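Local coordinates for surface layer protein (Geobacillus stearothermophilus, PDB 2RA1) that forms part of the crystalline surface layer coating the bacterial cell, with this N-terminal portion probably binding a sugar-containing cell-wall polymer, at residues Tyr74-Phe79 / Glu87-Thr92; Ala228-Val233 / Ala312-Glu317; Val236-Ser241 / Phe323-Pro328. One frame throughout, in Å; residues are numbered along the deposited sequence.

How the interactions relate
Along an elongated chain whose helical rod leads into beta domains, interaction 1 closes before the other two open, whereas interactions 2 and 3 interleave. Interaction 1 joins the end of helix 63-77 to the start of helix 89-115, about 71 Å centre to centre from interaction 2 and 87 Å from interaction 3, across the centre of the chain from both. Interactions 2 and 3, their centres 26 Å apart, both belong to the bacterial Ig-like part and involve the first and last strands of its antiparallel sheet: interaction 2 lies in the loops that lead into strands 233-240 and 319-324, interaction 3 at the far ends of those strands.

Interaction 1: residues Tyr74-Phe79 / Glu87-Thr92; sequences YETYVF and EARVAT
Arg-89 lies alongside Thr-76 and Tyr-77, with its side chain pointing the same way as theirs. Its CB begins beside two backbone carbonyls, Tyr-77 O being 3.8 Å away. The next carbon, CG, presses on Thr-76 O at 3.1 Å, and CD still borders that oxygen while coming near CD2 of Tyr-77. CG is anti to the carbonyl carbon (chi1 -57°), which starts an extended run from CG to NE past the end of helix 63-77. There NE donates to Gly-86 O, and the guanidinium opens between two neighbours. NH1 reaches CE2 of Tyr-77 at 3.6 Å, with ring and guanidinium planes inclined by 48° and Tyr-77 CZ over one face of the guanidinium, offset toward its rim. NH2 comes to 3.9 Å from the methyl CG2 of Thr-76. The charged end also makes cation-pi contacts with Tyr-18 of helix 3-28 and with Tyr-144.

The backbones themselves are joined where two helices of the triple coiled-coil rod follow one another: helix 63-77 ends against the first turn of helix 89-115, with Ala-88 as N-cap. Hydrogen bonds pass in register from one to the other: Ala-88 N to Glu-75 O at 2.8 Å, Arg-89 N to Thr-76 O at 3.2 Å, Val-90 N to Tyr-77 O at 2.9 Å and Ala-91 N to Val-78 O at 3.0 Å. Carbonyls at and just after the end of helix 63-77 thus accept from N-H groups at the start of the next. Val-90 sets CG2 against Tyr-77 O, and farther along the CB of Ala-91 meets the edge of the Phe-79 ring at CD1.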
loop_
_atom_site.group_PDB
_atom_site.type_symbol
_atom_site.label_atom_id
_atom_site.label_comp_id
_atom_site.label_asym_id
_atom_site.label_seq_id
_atom_site.Cartn_x
_atom_site.Cartn_y
_atom_site.Cartn_z
ATOM N N TYR A 74 46.840 10.480 27.422
ATOM C CA TYR A 74 46.175 11.275 26.412
ATOM C C TYR A 74 45.314 10.404 25.491
ATOM O O TYR A 74 44.117 10.618 25.340
ATOM C CB TYR A 74 47.231 11.984 25.582
ATOM C CG TYR A 74 46.676 12.996 24.610
ATOM C CD1 TYR A 74 46.114 14.177 25.068
ATOM C CD2 TYR A 74 46.719 12.782 23.238
ATOM C CE1 TYR A 74 45.608 15.120 24.206
ATOM C CE2 TYR A 74 46.204 13.737 22.354
ATOM C CZ TYR A 74 45.653 14.906 22.859
ATOM O OH TYR A 74 45.133 15.876 22.034
ATOM N N GLU A 75 45.935 9.406 24.892
ATOM C CA GLU A 75 45.264 8.565 23.930
ATOM C C GLU A 75 44.096 7.795 24.524
ATOM O O GLU A 75 43.149 7.443 23.817
ATOM C CB GLU A 75 46.270 7.612 23.300
ATOM C CG GLU A 75 47.215 8.319 22.329
ATOM C CD GLU A 75 48.216 7.365 21.683
ATOM O OE1 GLU A 75 48.196 6.161 22.000
ATOM O OE2 GLU A 75 49.026 7.825 20.863
ATOM N N THR A 76 44.160 7.541 25.822
ATOM C CA THR A 76 43.120 6.777 26.485
ATOM C C THR A 76 41.943 7.674 26.860
ATOM O O THR A 76 40.779 7.331 26.621
ATOM C CB THR A 76 43.659 6.072 27.743
ATOM O OG1 THR A 76 44.796 5.282 27.393
ATOM C CG2 THR A 76 42.599 5.166 28.338
ATOM N N TYR A 77 42.253 8.842 27.418
ATOM C CA TYR A 77 41.238 9.673 28.041
ATOM C C TYR A 77 40.713 10.786 27.160
ATOM O O TYR A 77 39.567 11.177 27.289
ATOM C CB TYR A 77 41.737 10.223 29.369
ATOM C CG TYR A 77 41.827 9.153 30.413
ATOM C CD1 TYR A 77 43.003 8.430 30.599
ATOM C CD2 TYR A 77 40.735 8.850 31.209
ATOM C CE1 TYR A 77 43.094 7.445 31.560
ATOM C CE2 TYR A 77 40.809 7.874 32.175
ATOM C CZ TYR A 77 41.991 7.171 32.341
ATOM O OH TYR A 77 42.056 6.190 33.292
ATOM N N VAL A 78 41.536 11.293 26.260
ATOM C CA VAL A 78 41.130 12.468 25.527
ATOM C C VAL A 78 40.951 12.224 24.039
ATOM O O VAL A 78 39.827 12.230 23.544
ATOM C CB VAL A 78 42.001 13.739 25.883
ATOM C CG1 VAL A 78 43.103 13.405 26.864
ATOM C CG2 VAL A 78 42.527 14.449 24.647
ATOM N N PHE A 79 42.031 11.993 23.313
ATOM C CA PHE A 79 41.884 11.837 21.879
ATOM C C PHE A 79 42.853 10.830 21.280
ATOM O O PHE A 79 44.008 10.740 21.702
ATOM C CB PHE A 79 42.050 13.182 21.172
ATOM C CG PHE A 79 42.149 13.052 19.673
ATOM C CD1 PHE A 79 40.996 12.983 18.892
ATOM C CD2 PHE A 79 43.386 12.962 19.049
ATOM C CE1 PHE A 79 41.082 12.843 17.516
ATOM C CE2 PHE A 79 43.482 12.829 17.679
ATOM C CZ PHE A 79 42.330 12.766 16.904
ATOM N N GLU A 87 39.446 3.942 24.433
ATOM C CA GLU A 87 40.393 4.954 24.011
ATOM C C GLU A 87 39.679 6.213 23.553
ATOM O O GLU A 87 38.530 6.156 23.140
ATOM C CB GLU A 87 41.247 4.433 22.866
ATOM C CG GLU A 87 41.969 3.147 23.180
ATOM C CD GLU A 87 43.003 2.815 22.133
ATOM O OE1 GLU A 87 44.120 2.404 22.523
ATOM O OE2 GLU A 87 42.708 2.976 20.924
ATOM N N ALA A 88 40.369 7.347 23.632
ATOM C CA ALA A 88 39.834 8.594 23.132
ATOM C C ALA A 88 38.478 8.871 23.768
ATOM O O ALA A 88 37.534 9.251 23.075
ATOM C CB ALA A 88 39.682 8.512 21.649
ATOM N N ARG A 89 38.372 8.663 25.074
ATOM C CA ARG A 89 37.066 8.666 25.719
ATOM C C ARG A 89 36.330 9.987 25.537
ATOM O O ARG A 89 35.176 10.005 25.090
ATOM C CB ARG A 89 37.176 8.288 27.190
ATOM C CG ARG A 89 37.819 6.939 27.394
ATOM C CD ARG A 89 38.149 6.690 28.851
ATOM N NE ARG A 89 38.794 5.402 29.021
ATOM C CZ ARG A 89 38.933 4.779 30.187
ATOM N NH1 ARG A 89 38.465 5.330 31.302
ATOM N NH2 ARG A 89 39.531 3.590 30.235
ATOM N N VAL A 90 37.001 11.091 25.843
ATOM C CA VAL A 90 36.388 12.408 25.685
ATOM C C VAL A 90 35.995 12.758 24.240
ATOM O O VAL A 90 34.867 13.168 23.987
ATOM C CB VAL A 90 37.248 13.492 26.318
ATOM C CG1 VAL A 90 36.722 14.880 25.976
ATOM C CG2 VAL A 90 37.247 13.276 27.808
ATOM N N ALA A 91 36.906 12.574 23.296
ATOM C CA ALA A 91 36.597 12.846 21.889
ATOM C C ALA A 91 35.459 11.978 21.346
ATOM O O ALA A 91 34.631 12.457 20.587
ATOM C CB ALA A 91 37.841 12.707 21.018
ATOM N N THR A 92 35.403 10.712 21.746
ATOM C CA THR A 92 34.316 9.854 21.294
ATOM C C THR A 92 32.967 10.251 21.893
ATOM O O THR A 92 31.935 10.185 21.214
ATOM C CB THR A 92 34.566 8.357 21.577
ATOM O OG1 THR A 92 34.782 8.143 22.983
ATOM C CG2 THR A 92 35.733 7.828 20.731
#

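Interaction 2: residues Ala228-Val233 / Ala312-Glu317; sequences ALTPKV and AGKEFE
Pro-231 sets its CB squarely over one face of the Phe-316 ring, in a CH-pi contact 3.6 Å from the centroid and only 3° off the ring normal. The pair sits at the passage from the helical rod into the bacterial Ig-like fold: segment 228-233 connects helix 211-228 to strand 233-240, the first of the antiparallel sheet, and the loop residues 312-317 lead into its last strand, 319-324. The backbone reinforces the ring contact, since the CA-H of Phe-316 points at Pro-231 O with a CA to O distance of 3.5 Å and an angle at the hydrogen of 159°. At the ring's edge, near its plane, lies the carbonyl of the next residue, Lys-232 O, 3.6 Å from CE2. Val-233 continues the apolar patch, its CG2 reaching Phe-316 CD2 at 4.3 Å. The pyrrolidine also meets Lys-314 at about a right angle, Pro-231 CG touching Lys-314 CB at 3.6 Å.

Beyond CB, the lysine chain bends at chi3 (77°) and runs past Pro-231 CD to the carbonyl of Leu-229. Its NZ makes a weak hydrogen bond of 3.5 Å to Leu-229 O and lies near Thr-230 CG2. That carbonyl also accepts from Lys-250 NZ, so two amino groups converge just beyond the end of the helix.

The next shell fixes both backbones. The backbone of Lys-232 is hydrogen-bonded to that of Thr-249, and its N also to Thr-249 OG1. Phe-316 pairs by backbone with Leu-308, and its side chain also touches Leu-308 and Asp-310. The Lys-232 chain curls back along its own segment until NZ donates to Thr-230 OG1 at 3.2 Å.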
loop_
_atom_site.group_PDB
_atom_site.type_symbol
_atom_site.label_atom_id
_atom_site.label_comp_id
_atom_site.label_asym_id
_atom_site.label_seq_id
_atom_site.Cartn_x
_atom_site.Cartn_y
_atom_site.Cartn_z
ATOM N N ALA A 228 -3.914 7.740 -20.230
ATOM C CA ALA A 228 -2.951 7.240 -21.212
ATOM C C ALA A 228 -3.357 5.897 -21.825
ATOM O O ALA A 228 -2.893 5.529 -22.903
ATOM C CB ALA A 228 -1.562 7.150 -20.605
ATOM N N LEU A 229 -4.218 5.166 -21.132
ATOM C CA LEU A 229 -4.661 3.867 -21.611
ATOM C C LEU A 229 -5.551 4.007 -22.841
ATOM O O LEU A 229 -6.300 4.982 -22.978
ATOM C CB LEU A 229 -5.433 3.142 -20.514
ATOM C CG LEU A 229 -4.638 2.911 -19.240
ATOM C CD1 LEU A 229 -5.413 1.982 -18.334
ATOM C CD2 LEU A 229 -3.288 2.325 -19.615
ATOM N N THR A 230 -5.469 3.030 -23.733
ATOM C CA THR A 230 -6.324 3.030 -24.906
ATOM C C THR A 230 -7.614 2.278 -24.606
ATOM O O THR A 230 -7.580 1.158 -24.085
ATOM C CB THR A 230 -5.616 2.406 -26.115
ATOM O OG1 THR A 230 -4.991 1.178 -25.717
ATOM C CG2 THR A 230 -4.552 3.367 -26.662
ATOM N N PRO A 231 -8.760 2.905 -24.915
ATOM C CA PRO A 231 -10.090 2.300 -24.767
ATOM C C PRO A 231 -10.188 1.025 -25.594
ATOM O O PRO A 231 -9.905 1.043 -26.792
ATOM C CB PRO A 231 -11.026 3.376 -25.336
ATOM C CG PRO A 231 -10.130 4.243 -26.183
ATOM C CD PRO A 231 -8.854 4.284 -25.413
ATOM N N LYS A 232 -10.570 -0.075 -24.959
ATOM C CA LYS A 232 -10.574 -1.350 -25.652
ATOM C C LYS A 232 -11.888 -2.101 -25.464
ATOM O O LYS A 232 -12.582 -1.921 -24.463
ATOM C CB LYS A 232 -9.418 -2.217 -25.165
ATOM C CG LYS A 232 -8.934 -3.219 -26.189
ATOM C CD LYS A 232 -7.641 -2.758 -26.819
ATOM C CE LYS A 232 -6.527 -2.669 -25.777
ATOM N NZ LYS A 232 -6.610 -1.447 -24.924
ATOM N N VAL A 233 -12.231 -2.924 -26.450
ATOM C CA VAL A 233 -13.326 -3.869 -26.306
ATOM C C VAL A 233 -12.723 -5.102 -25.687
ATOM O O VAL A 233 -11.794 -5.692 -26.241
ATOM C CB VAL A 233 -13.957 -4.258 -27.666
ATOM C CG1 VAL A 233 -14.865 -5.471 -27.505
ATOM C CG2 VAL A 233 -14.715 -3.088 -28.258
ATOM N N ALA A 312 -14.492 10.146 -23.001
ATOM C CA ALA A 312 -13.826 11.399 -23.306
ATOM C C ALA A 312 -12.767 11.263 -24.395
ATOM O O ALA A 312 -11.575 11.184 -24.100
ATOM C CB ALA A 312 -13.221 11.992 -22.052
ATOM N N GLY A 313 -13.212 11.223 -25.649
ATOM C CA GLY A 313 -12.333 11.457 -26.783
ATOM C C GLY A 313 -11.754 10.285 -27.557
ATOM O O GLY A 313 -12.086 10.095 -28.724
ATOM N N LYS A 314 -10.862 9.523 -26.930
ATOM C CA LYS A 314 -10.106 8.485 -27.638
ATOM C C LYS A 314 -11.018 7.510 -28.370
ATOM O O LYS A 314 -12.169 7.297 -27.988
ATOM C CB LYS A 314 -9.162 7.725 -26.690
ATOM C CG LYS A 314 -8.221 8.607 -25.875
ATOM C CD LYS A 314 -7.141 7.792 -25.160
ATOM C CE LYS A 314 -6.028 7.364 -26.112
ATOM N NZ LYS A 314 -4.775 6.991 -25.377
ATOM N N GLU A 315 -10.499 6.913 -29.434
ATOM C CA GLU A 315 -11.284 5.976 -30.223
ATOM C C GLU A 315 -10.921 4.541 -29.873
ATOM O O GLU A 315 -9.741 4.190 -29.810
ATOM C CB GLU A 315 -11.027 6.219 -31.708
ATOM C CG GLU A 315 -11.423 7.602 -32.175
ATOM C CD GLU A 315 -10.808 7.961 -33.507
ATOM O OE1 GLU A 315 -10.230 7.060 -34.149
ATOM O OE2 GLU A 315 -10.897 9.142 -33.910
ATOM N N PHE A 316 -11.925 3.704 -29.638
ATOM C CA PHE A 316 -11.656 2.278 -29.533
ATOM C C PHE A 316 -11.128 1.834 -30.879
ATOM O O PHE A 316 -11.517 2.370 -31.911
ATOM C CB PHE A 316 -12.925 1.498 -29.221
ATOM C CG PHE A 316 -13.509 1.801 -27.877
ATOM C CD1 PHE A 316 -14.078 3.036 -27.620
ATOM C CD2 PHE A 316 -13.513 0.840 -26.882
ATOM C CE1 PHE A 316 -14.630 3.314 -26.396
ATOM C CE2 PHE A 316 -14.062 1.109 -25.648
ATOM C CZ PHE A 316 -14.620 2.349 -25.403
ATOM N N GLU A 317 -10.238 0.855 -30.881
ATOM C CA GLU A 317 -9.782 0.308 -32.146
ATOM C C GLU A 317 -10.865 -0.631 -32.699
ATOM O O GLU A 317 -11.465 -1.408 -31.944
ATOM C CB GLU A 317 -8.459 -0.432 -31.954
ATOM C CG GLU A 317 -7.526 -0.321 -33.144
ATOM C CD GLU A 317 -7.022 1.101 -33.374
ATOM O OE1 GLU A 317 -6.560 1.736 -32.402
ATOM O OE2 GLU A 317 -7.077 1.577 -34.531
#

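Interaction 3: residues Val236-Ser241 / Phe323-Pro328; sequences VSAIDS and FTYNKP
Phe-323 carries CG between its backbone N and carbonyl carbon (chi1 66°), which swings the ring onto Val-236 and Ala-238; Tyr-325, with CG anti to the backbone N (chi1 174°), sends its ring along the opposing segment toward Ser-241. Between Val-236 and Phe-323, CG2 of the valine comes to the ring edge, 3.7 Å from Phe-323 CD2, and the two side chains cross at about a right angle. Ala-238 CB bridges both aromatics, 3.8 Å from Phe-323 CD1 and 3.9 Å from Tyr-325 CD1.

Strands 233-240 and 319-324 are the first and last of the Ig-like antiparallel sheet and its outermost, yet here they meet through side chains. Phe-244 and Val-303, from the adjoining strands, also pack on Phe-323.

Further along, Tyr-325 passes the Asp-240 carbonyl, CE1 to O 3.7 Å, and its OH lies 3.5 Å from Ser-241 CB. Replacing Tyr-325 by an alanine would probably strip Ser-241 and the Asp-240 carbonyl of the ring they lie against, leave Ala-238 only Phe-323 of its two rings, and open a gap there. With no hydrogen bond across, the contact is held by van der Waals packing of the two rings, partly against backbone carbonyls, and is therefore likely to be sensitive to shape.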
loop_
_atom_site.group_PDB
_atom_site.type_symbol
_atom_site.label_atom_id
_atom_site.label_comp_id
_atom_site.label_asym_id
_atom_site.label_seq_id
_atom_site.Cartn_x
_atom_site.Cartn_y
_atom_site.Cartn_z
ATOM N N VAL A 236 -17.241 -10.291 -25.504
ATOM C CA VAL A 236 -18.659 -10.447 -25.755
ATOM C C VAL A 236 -19.117 -11.824 -25.279
ATOM O O VAL A 236 -18.359 -12.797 -25.326
ATOM C CB VAL A 236 -19.010 -10.175 -27.236
ATOM C CG1 VAL A 236 -18.797 -8.691 -27.556
ATOM C CG2 VAL A 236 -18.202 -11.074 -28.196
ATOM N N SER A 237 -20.346 -11.894 -24.784
ATOM C CA SER A 237 -20.893 -13.150 -24.298
ATOM C C SER A 237 -22.382 -13.137 -24.504
ATOM O O SER A 237 -23.020 -12.105 -24.327
ATOM C CB SER A 237 -20.588 -13.332 -22.815
ATOM O OG SER A 237 -20.776 -12.120 -22.119
ATOM N N ALA A 238 -22.941 -14.277 -24.882
ATOM C CA ALA A 238 -24.379 -14.344 -25.116
ATOM C C ALA A 238 -25.102 -14.140 -23.798
ATOM O O ALA A 238 -24.502 -14.287 -22.733
ATOM C CB ALA A 238 -24.763 -15.679 -25.739
ATOM N N ILE A 239 -26.382 -13.793 -23.876
ATOM C CA ILE A 239 -27.227 -13.632 -22.694
ATOM C C ILE A 239 -28.446 -14.525 -22.846
ATOM O O ILE A 239 -28.694 -15.423 -22.046
ATOM C CB ILE A 239 -27.721 -12.190 -22.553
ATOM C CG1 ILE A 239 -26.551 -11.242 -22.284
ATOM C CG2 ILE A 239 -28.751 -12.096 -21.430
ATOM C CD1 ILE A 239 -26.918 -9.782 -22.463
ATOM N N ASP A 240 -29.209 -14.255 -23.895
ATOM C CA ASP A 240 -30.310 -15.106 -24.302
ATOM C C ASP A 240 -30.197 -15.319 -25.809
ATOM O O ASP A 240 -29.147 -15.070 -26.401
ATOM C CB ASP A 240 -31.650 -14.462 -23.932
ATOM C CG ASP A 240 -31.816 -13.079 -24.517
ATOM O OD1 ASP A 240 -31.183 -12.785 -25.545
ATOM O OD2 ASP A 240 -32.583 -12.279 -23.953
ATOM N N SER A 241 -31.276 -15.767 -26.437
ATOM C CA SER A 241 -31.217 -16.099 -27.857
ATOM C C SER A 241 -31.329 -14.885 -28.769
ATOM O O SER A 241 -31.221 -15.017 -29.978
ATOM C CB SER A 241 -32.294 -17.124 -28.225
ATOM O OG SER A 241 -33.590 -16.600 -28.002
ATOM N N PHE A 323 -18.368 -14.909 -29.451
ATOM C CA PHE A 323 -18.984 -15.638 -28.353
ATOM C C PHE A 323 -19.714 -16.800 -29.000
ATOM O O PHE A 323 -19.918 -16.813 -30.223
ATOM C CB PHE A 323 -19.966 -14.753 -27.576
ATOM C CG PHE A 323 -21.164 -14.335 -28.377
ATOM C CD1 PHE A 323 -22.257 -15.184 -28.513
ATOM C CD2 PHE A 323 -21.190 -13.104 -29.015
ATOM C CE1 PHE A 323 -23.368 -14.804 -29.263
ATOM C CE2 PHE A 323 -22.289 -12.719 -29.773
ATOM C CZ PHE A 323 -23.384 -13.568 -29.896
ATOM N N THR A 324 -20.086 -17.777 -28.185
ATOM C CA THR A 324 -20.751 -18.976 -28.662
ATOM C C THR A 324 -21.986 -19.078 -27.826
ATOM O O THR A 324 -21.920 -18.912 -26.601
ATOM C CB THR A 324 -19.883 -20.244 -28.431
ATOM O OG1 THR A 324 -18.620 -20.085 -29.083
ATOM C CG2 THR A 324 -20.562 -21.496 -28.990
ATOM N N TYR A 325 -23.118 -19.315 -28.476
ATOM C CA TYR A 325 -24.392 -19.408 -27.770
ATOM C C TYR A 325 -24.716 -20.856 -27.421
ATOM O O TYR A 325 -24.742 -21.719 -28.291
ATOM C CB TYR A 325 -25.515 -18.787 -28.604
ATOM C CG TYR A 325 -26.885 -18.978 -28.003
ATOM C CD1 TYR A 325 -27.169 -18.536 -26.714
ATOM C CD2 TYR A 325 -27.895 -19.598 -28.720
ATOM C CE1 TYR A 325 -28.417 -18.717 -26.156
ATOM C CE2 TYR A 325 -29.144 -19.787 -28.171
ATOM C CZ TYR A 325 -29.401 -19.347 -26.893
ATOM O OH TYR A 325 -30.645 -19.538 -26.356
ATOM N N ASN A 326 -24.934 -21.118 -26.137
ATOM C CA ASN A 326 -25.333 -22.442 -25.676
ATOM C C ASN A 326 -26.541 -22.356 -24.760
ATOM O O ASN A 326 -26.501 -21.727 -23.698
ATOM C CB ASN A 326 -24.195 -23.129 -24.939
ATOM C CG ASN A 326 -23.034 -23.462 -25.845
ATOM O OD1 ASN A 326 -23.179 -24.212 -26.810
ATOM N ND2 ASN A 326 -21.871 -22.894 -25.544
ATOM N N LYS A 327 -27.626 -22.984 -25.190
ATOM C CA LYS A 327 -28.828 -23.088 -24.382
ATOM C C LYS A 327 -28.696 -24.305 -23.467
ATOM O O LYS A 327 -28.680 -25.440 -23.947
ATOM C CB LYS A 327 -30.037 -23.251 -25.297
ATOM C CG LYS A 327 -31.254 -22.505 -24.824
ATOM C CD LYS A 327 -32.503 -23.353 -24.926
ATOM C CE LYS A 327 -33.580 -22.770 -24.024
ATOM N NZ LYS A 327 -32.979 -22.202 -22.771
ATOM N N PRO A 328 -28.594 -24.075 -22.150
ATOM C CA PRO A 328 -28.410 -25.167 -21.189
ATOM C C PRO A 328 -29.506 -26.212 -21.299
ATOM O O PRO A 328 -30.589 -25.944 -21.826
ATOM C CB PRO A 328 -28.492 -24.461 -19.832
ATOM C CG PRO A 328 -28.065 -23.069 -20.116
ATOM C CD PRO A 328 -28.632 -22.763 -21.481
#